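Long-range contacts in 2'-deoxycytidine 5'-triphosphate deaminase (Agrobacterium tumefaciens, PDB 2R9Q), which probably catalyses the hydrolytic deamination of dCTP to dUTP, a step in the supply of precursors for thymidine nucleotides: residues 218-223 with 241-246; 253-258 with 324-329; 261-266 with 315-320. All coordinates share one frame; numbering follows the deposited sequence.

Contact 1: residues 218-223 with 241-246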
loop_
_atom_site.group_PDB
_atom_site.type_symbol
_atom_site.label_atom_id
_atom_site.label_comp_id
_atom_site.label_asym_id
_atom_site.label_seq_id
_atom_site.Cartn_x
_atom_site.Cartn_y
_atom_site.Cartn_z
ATOM N N GLY B 218 -8.415 -12.852 -19.154
ATOM C CA GLY B 218 -7.419 -13.265 -18.209
ATOM C C GLY B 218 -7.825 -13.067 -16.766
ATOM O O GLY B 218 -8.993 -12.990 -16.422
ATOM N N TYR B 219 -6.837 -13.026 -15.903
ATOM C CA TYR B 219 -7.072 -13.049 -14.472
ATOM C C TYR B 219 -6.241 -11.964 -13.788
ATOM O O TYR B 219 -5.169 -11.638 -14.237
ATOM C CB TYR B 219 -6.761 -14.440 -13.899
ATOM C CG TYR B 219 -7.691 -15.526 -14.426
ATOM C CD1 TYR B 219 -8.915 -15.773 -13.824
ATOM C CD2 TYR B 219 -7.351 -16.265 -15.546
ATOM C CE1 TYR B 219 -9.759 -16.745 -14.303
ATOM C CE2 TYR B 219 -8.191 -17.251 -16.058
ATOM C CZ TYR B 219 -9.390 -17.486 -15.431
ATOM O OH TYR B 219 -10.219 -18.443 -15.917
ATOM N N ARG B 220 -6.801 -11.424 -12.710
ATOM C CA ARG B 220 -6.110 -10.629 -11.727
ATOM C C ARG B 220 -6.054 -11.394 -10.379
ATOM O O ARG B 220 -7.022 -12.022 -9.950
ATOM C CB ARG B 220 -6.837 -9.306 -11.618
ATOM C CG ARG B 220 -6.265 -8.331 -10.674
ATOM C CD ARG B 220 -6.858 -6.976 -10.912
ATOM N NE ARG B 220 -8.303 -7.019 -10.746
ATOM C CZ ARG B 220 -9.180 -6.214 -11.371
ATOM N NH1 ARG B 220 -8.783 -5.270 -12.230
ATOM N NH2 ARG B 220 -10.484 -6.360 -11.138
ATOM N N GLY B 221 -4.894 -11.385 -9.736
ATOM C CA GLY B 221 -4.745 -11.963 -8.394
ATOM C C GLY B 221 -5.551 -11.261 -7.304
ATOM O O GLY B 221 -5.711 -10.050 -7.323
ATOM N N LYS B 222 -6.081 -12.051 -6.379
ATOM C CA LYS B 222 -6.841 -11.544 -5.236
ATOM C C LYS B 222 -5.946 -11.346 -3.986
ATOM O O LYS B 222 -4.811 -11.812 -3.941
ATOM C CB LYS B 222 -7.996 -12.479 -4.909
ATOM C CG LYS B 222 -9.113 -12.525 -5.925
ATOM C CD LYS B 222 -10.255 -13.434 -5.431
ATOM C CE LYS B 222 -11.556 -13.212 -6.228
ATOM N NZ LYS B 222 -12.740 -13.978 -5.681
ATOM N N HIS B 223 -6.468 -10.643 -2.977
ATOM C CA HIS B 223 -5.698 -10.340 -1.763
ATOM C C HIS B 223 -6.300 -10.997 -0.522
ATOM O O HIS B 223 -7.426 -11.414 -0.499
ATOM C CB HIS B 223 -5.554 -8.845 -1.607
ATOM C CG HIS B 223 -4.927 -8.182 -2.794
ATOM N ND1 HIS B 223 -5.624 -7.346 -3.638
ATOM C CD2 HIS B 223 -3.671 -8.263 -3.296
ATOM C CE1 HIS B 223 -4.822 -6.928 -4.601
ATOM N NE2 HIS B 223 -3.630 -7.470 -4.416
ATOM N N PHE B 241 -8.830 -17.226 -5.586
ATOM C CA PHE B 241 -7.488 -16.663 -5.780
ATOM C C PHE B 241 -7.364 -15.669 -6.930
ATOM O O PHE B 241 -6.574 -14.733 -6.871
ATOM C CB PHE B 241 -6.482 -17.785 -6.002
ATOM C CG PHE B 241 -6.292 -18.632 -4.807
ATOM C CD1 PHE B 241 -5.514 -18.176 -3.757
ATOM C CD2 PHE B 241 -6.911 -19.881 -4.706
ATOM C CE1 PHE B 241 -5.337 -18.933 -2.635
ATOM C CE2 PHE B 241 -6.752 -20.648 -3.560
ATOM C CZ PHE B 241 -5.958 -20.174 -2.524
ATOM N N TRP B 242 -8.127 -15.905 -7.989
ATOM C CA TRP B 242 -8.042 -15.113 -9.204
ATOM C C TRP B 242 -9.412 -14.521 -9.488
ATOM O O TRP B 242 -10.413 -15.135 -9.154
ATOM C CB TRP B 242 -7.551 -15.989 -10.344
ATOM C CG TRP B 242 -6.136 -16.534 -10.185
ATOM C CD1 TRP B 242 -4.970 -15.881 -10.477
ATOM C CD2 TRP B 242 -5.755 -17.832 -9.709
ATOM N NE1 TRP B 242 -3.892 -16.679 -10.211
ATOM C CE2 TRP B 242 -4.340 -17.891 -9.746
ATOM C CE3 TRP B 242 -6.473 -18.968 -9.274
ATOM C CZ2 TRP B 242 -3.617 -19.052 -9.360
ATOM C CZ3 TRP B 242 -5.771 -20.118 -8.870
ATOM C CH2 TRP B 242 -4.344 -20.149 -8.914
ATOM N N GLU B 243 -9.443 -13.311 -10.027
ATOM C CA GLU B 243 -10.664 -12.681 -10.491
ATOM C C GLU B 243 -10.621 -12.691 -12.000
ATOM O O GLU B 243 -9.702 -12.105 -12.571
ATOM C CB GLU B 243 -10.782 -11.212 -10.089
ATOM C CG GLU B 243 -10.718 -10.928 -8.625
ATOM C CD GLU B 243 -10.619 -9.441 -8.314
ATOM O OE1 GLU B 243 -10.417 -8.633 -9.269
ATOM O OE2 GLU B 243 -10.739 -9.087 -7.114
ATOM N N PRO B 244 -11.633 -13.309 -12.649
ATOM C CA PRO B 244 -11.724 -13.298 -14.123
ATOM C C PRO B 244 -11.995 -11.900 -14.640
ATOM O O PRO B 244 -12.648 -11.124 -13.966
ATOM C CB PRO B 244 -12.900 -14.220 -14.435
ATOM C CG PRO B 244 -13.452 -14.667 -13.149
ATOM C CD PRO B 244 -12.739 -14.050 -12.023
ATOM N N LEU B 245 -11.428 -11.582 -15.792
ATOM C CA LEU B 245 -11.549 -10.261 -16.395
ATOM C C LEU B 245 -12.104 -10.452 -17.803
ATOM O O LEU B 245 -11.675 -11.347 -18.555
ATOM C CB LEU B 245 -10.205 -9.523 -16.470
ATOM C CG LEU B 245 -9.359 -9.240 -15.224
ATOM C CD1 LEU B 245 -8.005 -8.607 -15.643
ATOM C CD2 LEU B 245 -10.112 -8.370 -14.179
ATOM N N PHE B 246 -13.055 -9.593 -18.143
ATOM C CA PHE B 246 -13.863 -9.778 -19.334
ATOM C C PHE B 246 -13.771 -8.511 -20.153
ATOM O O PHE B 246 -13.906 -7.447 -19.590
ATOM C CB PHE B 246 -15.331 -10.090 -18.978
ATOM C CG PHE B 246 -15.509 -11.278 -18.098
ATOM C CD1 PHE B 246 -15.719 -11.127 -16.736
ATOM C CD2 PHE B 246 -15.492 -12.551 -18.631
ATOM C CE1 PHE B 246 -15.895 -12.226 -15.911
ATOM C CE2 PHE B 246 -15.673 -13.666 -17.816
ATOM C CZ PHE B 246 -15.876 -13.502 -16.447
#
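R220 and E243 face each other as a hydrogen-bonded antiparallel pair, and their side chains meet in a salt bridge on the same face of the sheet. NE and NH2 of R220 converge on a single oxygen, NH2 2.9 Å and NE 3.0 Å from E243 OE1. R220 CG is anti to the backbone N (chi1 -179°), and a bend at chi3 (59°) sets NE toward OE1. OE1 sits in the plane of the guanidinium, at its edge, yet the guanidinium and carboxylate planes stand 84° apart. NE comes in on the syn side, well out of the carboxylate plane, and NH2 nearly along the C-O axis. L245 covers one face of the guanidinium, its CD2 lying over the centre and 3.7 Å from R220 CZ. On the other flank of E243, K222 runs out extended, with its CE 3.4 Å from E243 CG; its NZ ends on the backbone O of L239. The opposite face of the sheet carries Y219, W242 and P244. The Y219 ring slants past its neighbours, placing CD1 3.7 Å from W242 CB and CE1 4.0 Å from P244 CB, and its OH is hydrogen-bonded to the backbone of a bound peptide. Main-chain bonds fix this register, among them R220 N to E243 O and E243 N to R220 O; beyond the strand, K222 N donates to F241 O. At the interface with the second subunit, E243 packs on E243 of that subunit, with which R220 NH2 makes a long, weak ion pair. Within the chain, 242-246 is an outermost strand of a five-stranded antiparallel sheet, and 216-221 lies between it and 261-269. R220 and L245 lean on Y261 of that third strand, W242 on I262, and the indole meets F153 edge-to-face.

Contact 2: residues 253-258 with 324-329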
loop_
_atom_site.group_PDB
_atom_site.type_symbol
_atom_site.label_atom_id
_atom_site.label_comp_id
_atom_site.label_asym_id
_atom_site.label_seq_id
_atom_site.Cartn_x
_atom_site.Cartn_y
_atom_site.Cartn_z
ATOM N N LEU B 253 -6.931 -2.700 -21.371
ATOM C CA LEU B 253 -6.946 -3.020 -19.965
ATOM C C LEU B 253 -6.049 -2.081 -19.195
ATOM O O LEU B 253 -4.876 -2.005 -19.477
ATOM C CB LEU B 253 -6.421 -4.450 -19.781
ATOM C CG LEU B 253 -6.378 -5.006 -18.370
ATOM C CD1 LEU B 253 -7.802 -5.076 -17.783
ATOM C CD2 LEU B 253 -5.649 -6.376 -18.386
ATOM N N ILE B 254 -6.593 -1.407 -18.188
ATOM C CA ILE B 254 -5.781 -0.573 -17.299
ATOM C C ILE B 254 -5.055 -1.479 -16.314
ATOM O O ILE B 254 -5.660 -2.161 -15.496
ATOM C CB ILE B 254 -6.607 0.546 -16.590
ATOM C CG1 ILE B 254 -7.106 1.556 -17.648
ATOM C CG2 ILE B 254 -5.788 1.240 -15.476
ATOM C CD1 ILE B 254 -8.077 2.586 -17.127
ATOM N N LEU B 255 -3.738 -1.466 -16.450
ATOM C CA LEU B 255 -2.816 -2.131 -15.568
ATOM C C LEU B 255 -2.471 -1.256 -14.347
ATOM O O LEU B 255 -1.679 -0.320 -14.459
ATOM C CB LEU B 255 -1.535 -2.467 -16.341
ATOM C CG LEU B 255 -1.546 -3.466 -17.504
ATOM C CD1 LEU B 255 -0.125 -3.579 -18.060
ATOM C CD2 LEU B 255 -2.111 -4.832 -17.097
ATOM N N ASP B 256 -3.070 -1.607 -13.205
ATOM C CA ASP B 256 -2.836 -1.017 -11.874
ATOM C C ASP B 256 -1.525 -1.602 -11.423
ATOM O O ASP B 256 -1.374 -2.815 -11.476
ATOM C CB ASP B 256 -4.022 -1.373 -10.906
ATOM C CG ASP B 256 -3.804 -0.958 -9.397
ATOM O OD1 ASP B 256 -2.652 -0.821 -8.903
ATOM O OD2 ASP B 256 -4.838 -0.783 -8.685
ATOM N N PRO B 257 -0.567 -0.748 -11.007
ATOM C CA PRO B 257 0.787 -1.251 -10.731
ATOM C C PRO B 257 0.889 -2.188 -9.506
ATOM O O PRO B 257 1.827 -2.983 -9.436
ATOM C CB PRO B 257 1.637 0.044 -10.539
ATOM C CG PRO B 257 0.744 1.180 -10.795
ATOM C CD PRO B 257 -0.672 0.705 -10.759
ATOM N N ASP B 258 -0.061 -2.097 -8.572
ATOM C CA ASP B 258 -0.103 -3.023 -7.411
ATOM C C ASP B 258 -0.703 -4.411 -7.735
ATOM O O ASP B 258 -0.637 -5.309 -6.924
ATOM C CB ASP B 258 -0.899 -2.428 -6.231
ATOM C CG ASP B 258 -0.424 -1.009 -5.825
ATOM O OD1 ASP B 258 -1.321 -0.127 -5.638
ATOM O OD2 ASP B 258 0.825 -0.781 -5.698
ATOM N N PHE B 324 -1.020 2.058 -16.668
ATOM C CA PHE B 324 -0.820 2.012 -18.073
ATOM C C PHE B 324 -2.024 1.343 -18.699
ATOM O O PHE B 324 -2.495 0.281 -18.236
ATOM C CB PHE B 324 0.468 1.252 -18.406
ATOM C CG PHE B 324 0.869 1.318 -19.878
ATOM C CD1 PHE B 324 1.366 2.499 -20.430
ATOM C CD2 PHE B 324 0.760 0.199 -20.701
ATOM C CE1 PHE B 324 1.746 2.567 -21.765
ATOM C CE2 PHE B 324 1.127 0.257 -22.044
ATOM C CZ PHE B 324 1.616 1.446 -22.575
ATOM N N ILE B 325 -2.548 1.982 -19.734
ATOM C CA ILE B 325 -3.598 1.391 -20.534
ATOM C C ILE B 325 -2.920 0.507 -21.560
ATOM O O ILE B 325 -2.302 1.006 -22.456
ATOM C CB ILE B 325 -4.471 2.422 -21.263
ATOM C CG1 ILE B 325 -5.074 3.432 -20.288
ATOM C CG2 ILE B 325 -5.583 1.698 -22.054
ATOM C CD1 ILE B 325 -5.305 4.805 -20.921
ATOM N N LEU B 326 -3.041 -0.807 -21.381
ATOM C CA LEU B 326 -2.498 -1.781 -22.288
ATOM C C LEU B 326 -3.548 -2.059 -23.348
ATOM O O LEU B 326 -4.703 -2.295 -23.044
ATOM C CB LEU B 326 -2.098 -3.069 -21.556
ATOM C CG LEU B 326 -1.501 -4.234 -22.366
ATOM C CD1 LEU B 326 -0.121 -3.953 -22.964
ATOM C CD2 LEU B 326 -1.482 -5.493 -21.477
ATOM N N GLU B 327 -3.119 -2.031 -24.596
ATOM C CA GLU B 327 -4.038 -2.143 -25.728
ATOM C C GLU B 327 -3.726 -3.414 -26.508
ATOM O O GLU B 327 -2.552 -3.820 -26.603
ATOM C CB GLU B 327 -3.947 -0.888 -26.635
ATOM C CG GLU B 327 -4.406 0.397 -25.957
ATOM C CD GLU B 327 -4.104 1.642 -26.776
ATOM O OE1 GLU B 327 -4.758 1.798 -27.846
ATOM O OE2 GLU B 327 -3.215 2.463 -26.351
ATOM N N HIS B 328 -4.794 -4.035 -27.018
ATOM C CA HIS B 328 -4.738 -5.208 -27.900
ATOM C C HIS B 328 -3.740 -5.027 -29.064
ATOM O O HIS B 328 -3.639 -3.944 -29.647
ATOM C CB HIS B 328 -6.140 -5.476 -28.454
ATOM C CG HIS B 328 -6.220 -6.654 -29.386
ATOM N ND1 HIS B 328 -6.458 -7.940 -28.946
ATOM C CD2 HIS B 328 -6.092 -6.737 -30.729
ATOM C CE1 HIS B 328 -6.479 -8.764 -29.979
ATOM N NE2 HIS B 328 -6.254 -8.057 -31.072
ATOM N N GLY B 329 -3.000 -6.082 -29.387
ATOM C CA GLY B 329 -1.939 -6.005 -30.391
ATOM C C GLY B 329 -0.643 -5.386 -29.910
ATOM O O GLY B 329 0.346 -5.446 -30.599
#
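I254 and I325 form the central, non-hydrogen-bonded pair of this short antiparallel ribbon, and their side chains lie side by side, pointing the same way. The touching atoms are the two CG1 carbons, with I254 CG1 3.8 Å from I325 CG1; CG1 is anti to the carbonyl carbon in both residues (chi1 -66° and -56°), which turns the two branches alike and lets them meet on one face. On the reverse face L255 crosses L326 obliquely, its CD1 lying 4.0 Å from L326 CB, while L255 CB sits 3.5 Å from F324 O. L253 and F324 share this face.

Main-chain bonds on either side of the isoleucines set the register. L253 N donates to L326 O over 2.8 Å, and L326 N returns a bond to L253 O from above the carbonyl plane. In the other pair L255 N reaches F324 O at 2.8 Å, but the bond back, F324 N to L255 O, is weak at 3.3 Å. Past the strand end D256 OD1 accepts from D258 N at 2.9 Å, an Asx turn just after the strand.

Further out, L255 O also accepts a hydrogen bond from S319 OG, and Y261 OH bonds to D256 N, tying the end of the strand to the neighbouring sheet. Across the assembly I325 makes backbone hydrogen bonds to the third subunit, and E327 OE1 forms a salt bridge with K69 of that subunit. Within the chain the arrangement is a two-stranded antiparallel sheet, its short strand axes running at 140° to each other, that lays its L253 and L255 face on Y261, L263 and V317 of a larger sheet, in keeping with the predominantly beta fold of the dUTPase clan, to which this domain belongs.

Contact 3: residues 261-266 with 315-320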
loop_
_atom_site.group_PDB
_atom_site.type_symbol
_atom_site.label_atom_id
_atom_site.label_comp_id
_atom_site.label_asym_id
_atom_site.label_seq_id
_atom_site.Cartn_x
_atom_site.Cartn_y
_atom_site.Cartn_z
ATOM N N TYR B 261 -1.532 -9.609 -13.383
ATOM C CA TYR B 261 -2.464 -9.990 -14.405
ATOM C C TYR B 261 -1.935 -11.222 -15.147
ATOM O O TYR B 261 -0.782 -11.268 -15.537
ATOM C CB TYR B 261 -2.701 -8.831 -15.394
ATOM C CG TYR B 261 -3.298 -7.572 -14.789
ATOM C CD1 TYR B 261 -4.670 -7.360 -14.807
ATOM C CD2 TYR B 261 -2.508 -6.631 -14.179
ATOM C CE1 TYR B 261 -5.233 -6.244 -14.233
ATOM C CE2 TYR B 261 -3.057 -5.511 -13.608
ATOM C CZ TYR B 261 -4.443 -5.298 -13.634
ATOM O OH TYR B 261 -5.019 -4.119 -13.059
ATOM N N ILE B 262 -2.786 -12.223 -15.340
ATOM C CA ILE B 262 -2.449 -13.368 -16.188
ATOM C C ILE B 262 -3.209 -13.169 -17.486
ATOM O O ILE B 262 -4.435 -13.166 -17.519
ATOM C CB ILE B 262 -2.812 -14.755 -15.557
ATOM C CG1 ILE B 262 -2.030 -14.988 -14.269
ATOM C CG2 ILE B 262 -2.536 -15.877 -16.531
ATOM C CD1 ILE B 262 -2.617 -16.101 -13.409
ATOM N N LEU B 263 -2.437 -13.007 -18.552
ATOM C CA LEU B 263 -2.948 -12.647 -19.846
ATOM C C LEU B 263 -2.386 -13.561 -20.926
ATOM O O LEU B 263 -1.487 -14.376 -20.679
ATOM C CB LEU B 263 -2.633 -11.171 -20.136
ATOM C CG LEU B 263 -3.243 -10.117 -19.207
ATOM C CD1 LEU B 263 -2.613 -8.776 -19.506
ATOM C CD2 LEU B 263 -4.772 -10.079 -19.336
ATOM N N VAL B 264 -2.940 -13.428 -22.131
ATOM C CA VAL B 264 -2.600 -14.312 -23.245
ATOM C C VAL B 264 -2.130 -13.575 -24.528
ATOM O O VAL B 264 -2.642 -12.529 -24.902
ATOM C CB VAL B 264 -3.733 -15.427 -23.490
ATOM C CG1 VAL B 264 -5.083 -14.955 -23.052
ATOM C CG2 VAL B 264 -3.753 -15.911 -24.919
ATOM N N SER B 265 -1.109 -14.147 -25.150
ATOM C CA SER B 265 -0.614 -13.717 -26.450
ATOM C C SER B 265 -1.619 -13.924 -27.598
ATOM O O SER B 265 -2.374 -14.888 -27.603
ATOM C CB SER B 265 0.709 -14.435 -26.775
ATOM O OG SER B 265 0.531 -15.771 -27.200
ATOM N N ARG B 266 -1.611 -13.023 -28.574
ATOM C CA ARG B 266 -2.381 -13.241 -29.807
ATOM C C ARG B 266 -1.766 -14.380 -30.619
ATOM O O ARG B 266 -2.487 -15.226 -31.144
ATOM C CB ARG B 266 -2.425 -11.987 -30.674
ATOM C CG ARG B 266 -3.180 -10.834 -30.071
ATOM C CD ARG B 266 -3.491 -9.778 -31.112
ATOM N NE ARG B 266 -2.280 -9.441 -31.821
ATOM C CZ ARG B 266 -2.195 -9.163 -33.116
ATOM N NH1 ARG B 266 -3.265 -9.165 -33.917
ATOM N NH2 ARG B 266 -1.008 -8.890 -33.615
ATOM N N LEU B 315 0.945 -15.015 -20.301
ATOM C CA LEU B 315 1.908 -13.987 -19.894
ATOM C C LEU B 315 1.497 -13.360 -18.563
ATOM O O LEU B 315 0.331 -13.058 -18.351
ATOM C CB LEU B 315 1.967 -12.869 -20.961
ATOM C CG LEU B 315 2.268 -13.279 -22.415
ATOM C CD1 LEU B 315 1.607 -12.309 -23.423
ATOM C CD2 LEU B 315 3.769 -13.436 -22.697
ATOM N N GLU B 316 2.457 -13.166 -17.668
ATOM C CA GLU B 316 2.212 -12.357 -16.484
ATOM C C GLU B 316 2.722 -10.937 -16.748
ATOM O O GLU B 316 3.903 -10.717 -16.930
ATOM C CB GLU B 316 2.806 -12.963 -15.195
ATOM C CG GLU B 316 2.221 -14.334 -14.785
ATOM C CD GLU B 316 2.849 -15.469 -15.557
ATOM O OE1 GLU B 316 4.091 -15.485 -15.654
ATOM O OE2 GLU B 316 2.109 -16.324 -16.092
ATOM N N VAL B 317 1.800 -9.993 -16.763
ATOM C CA VAL B 317 2.089 -8.607 -17.053
ATOM C C VAL B 317 1.799 -7.760 -15.817
ATOM O O VAL B 317 0.780 -7.933 -15.132
ATOM C CB VAL B 317 1.247 -8.125 -18.275
ATOM C CG1 VAL B 317 1.415 -6.661 -18.534
ATOM C CG2 VAL B 317 1.530 -8.972 -19.492
ATOM N N ARG B 318 2.750 -6.892 -15.518
ATOM C CA ARG B 318 2.640 -5.899 -14.477
ATOM C C ARG B 318 3.082 -4.540 -15.027
ATOM O O ARG B 318 4.015 -4.440 -15.817
ATOM C CB ARG B 318 3.543 -6.241 -13.298
ATOM C CG ARG B 318 3.123 -7.388 -12.402
ATOM C CD ARG B 318 4.240 -7.578 -11.320
ATOM N NE ARG B 318 3.783 -8.097 -10.029
ATOM C CZ ARG B 318 3.164 -7.384 -9.077
ATOM N NH1 ARG B 318 2.814 -7.987 -7.953
ATOM N NH2 ARG B 318 2.874 -6.091 -9.244
ATOM N N SER B 319 2.382 -3.496 -14.600
ATOM C CA SER B 319 2.811 -2.137 -14.866
ATOM C C SER B 319 3.728 -1.686 -13.742
ATOM O O SER B 319 3.611 -2.121 -12.582
ATOM C CB SER B 319 1.633 -1.173 -14.992
ATOM O OG SER B 319 1.068 -0.979 -13.740
ATOM N N HIS B 320 4.636 -0.792 -14.120
ATOM C CA HIS B 320 5.632 -0.272 -13.213
ATOM C C HIS B 320 5.450 1.215 -12.941
ATOM O O HIS B 320 5.319 2.026 -13.861
ATOM C CB HIS B 320 7.005 -0.592 -13.768
ATOM C CG HIS B 320 7.219 -2.064 -13.895
ATOM N ND1 HIS B 320 6.970 -2.927 -12.847
ATOM C CD2 HIS B 320 7.582 -2.837 -14.951
ATOM C CE1 HIS B 320 7.187 -4.166 -13.246
ATOM N NE2 HIS B 320 7.560 -4.143 -14.515
#
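L315 has its CD1 methyl against S265, 3.7 Å from S265 N and 4.1 Å from S265 CB, so a single branch of the leucine packs there, just before the chain turns a corner. With CG anti to the carbonyl carbon (chi1 -55°) and CD1 anti to CA (chi2 150°), the methyl reaches that residue. The backbone of L315 forms a hydrogen-bonded pair with L263: L263 N donates to L315 O at 2.8 Å and 169°. L263 in turn crosses V317 at about a right angle on the same face of the sheet, and its CD1 lies 4.1 Å from V317 CB. The two strands are neighbours within a five-stranded antiparallel sheet of the C-terminal deaminase domain, with 289-292 flanking 311-319 as an outermost strand within the chain, where V291 touches L315 and F289 touches V317. At the next hydrogen-bonded pair, V317 N bonds to Y261 O at 3.1 Å, and the return bond from Y261 N to V317 O is weak. That same V317 O lies in the plane of the Y261 ring, at its edge, 3.7 Å from Y261 CD2. At the corner the S265 hydroxyl bonds to E267 O and A313 N.

In the fold
Following the chain from the N terminus, strand 216-221 comes first, and contact 1 closes when 242-246 returns beside it, after a mostly irregular excursion of 20 residues between the two strands. The chain then enters 252-255, which opens contact 2, and 261-269, which opens contact 3. Contact 3 closes first, at 311-319, and contact 2 only afterwards, at 324-327, so contact 3 is nested inside the loop of contact 2 while contact 1 precedes both in series. Contacts 1 and 3 belong to one five-stranded sheet, joined where 216-221 neighbours 261-269. Contact 2, whose centre lies about 9 Å from that of contact 3, adds a two-stranded layer packed on this sheet.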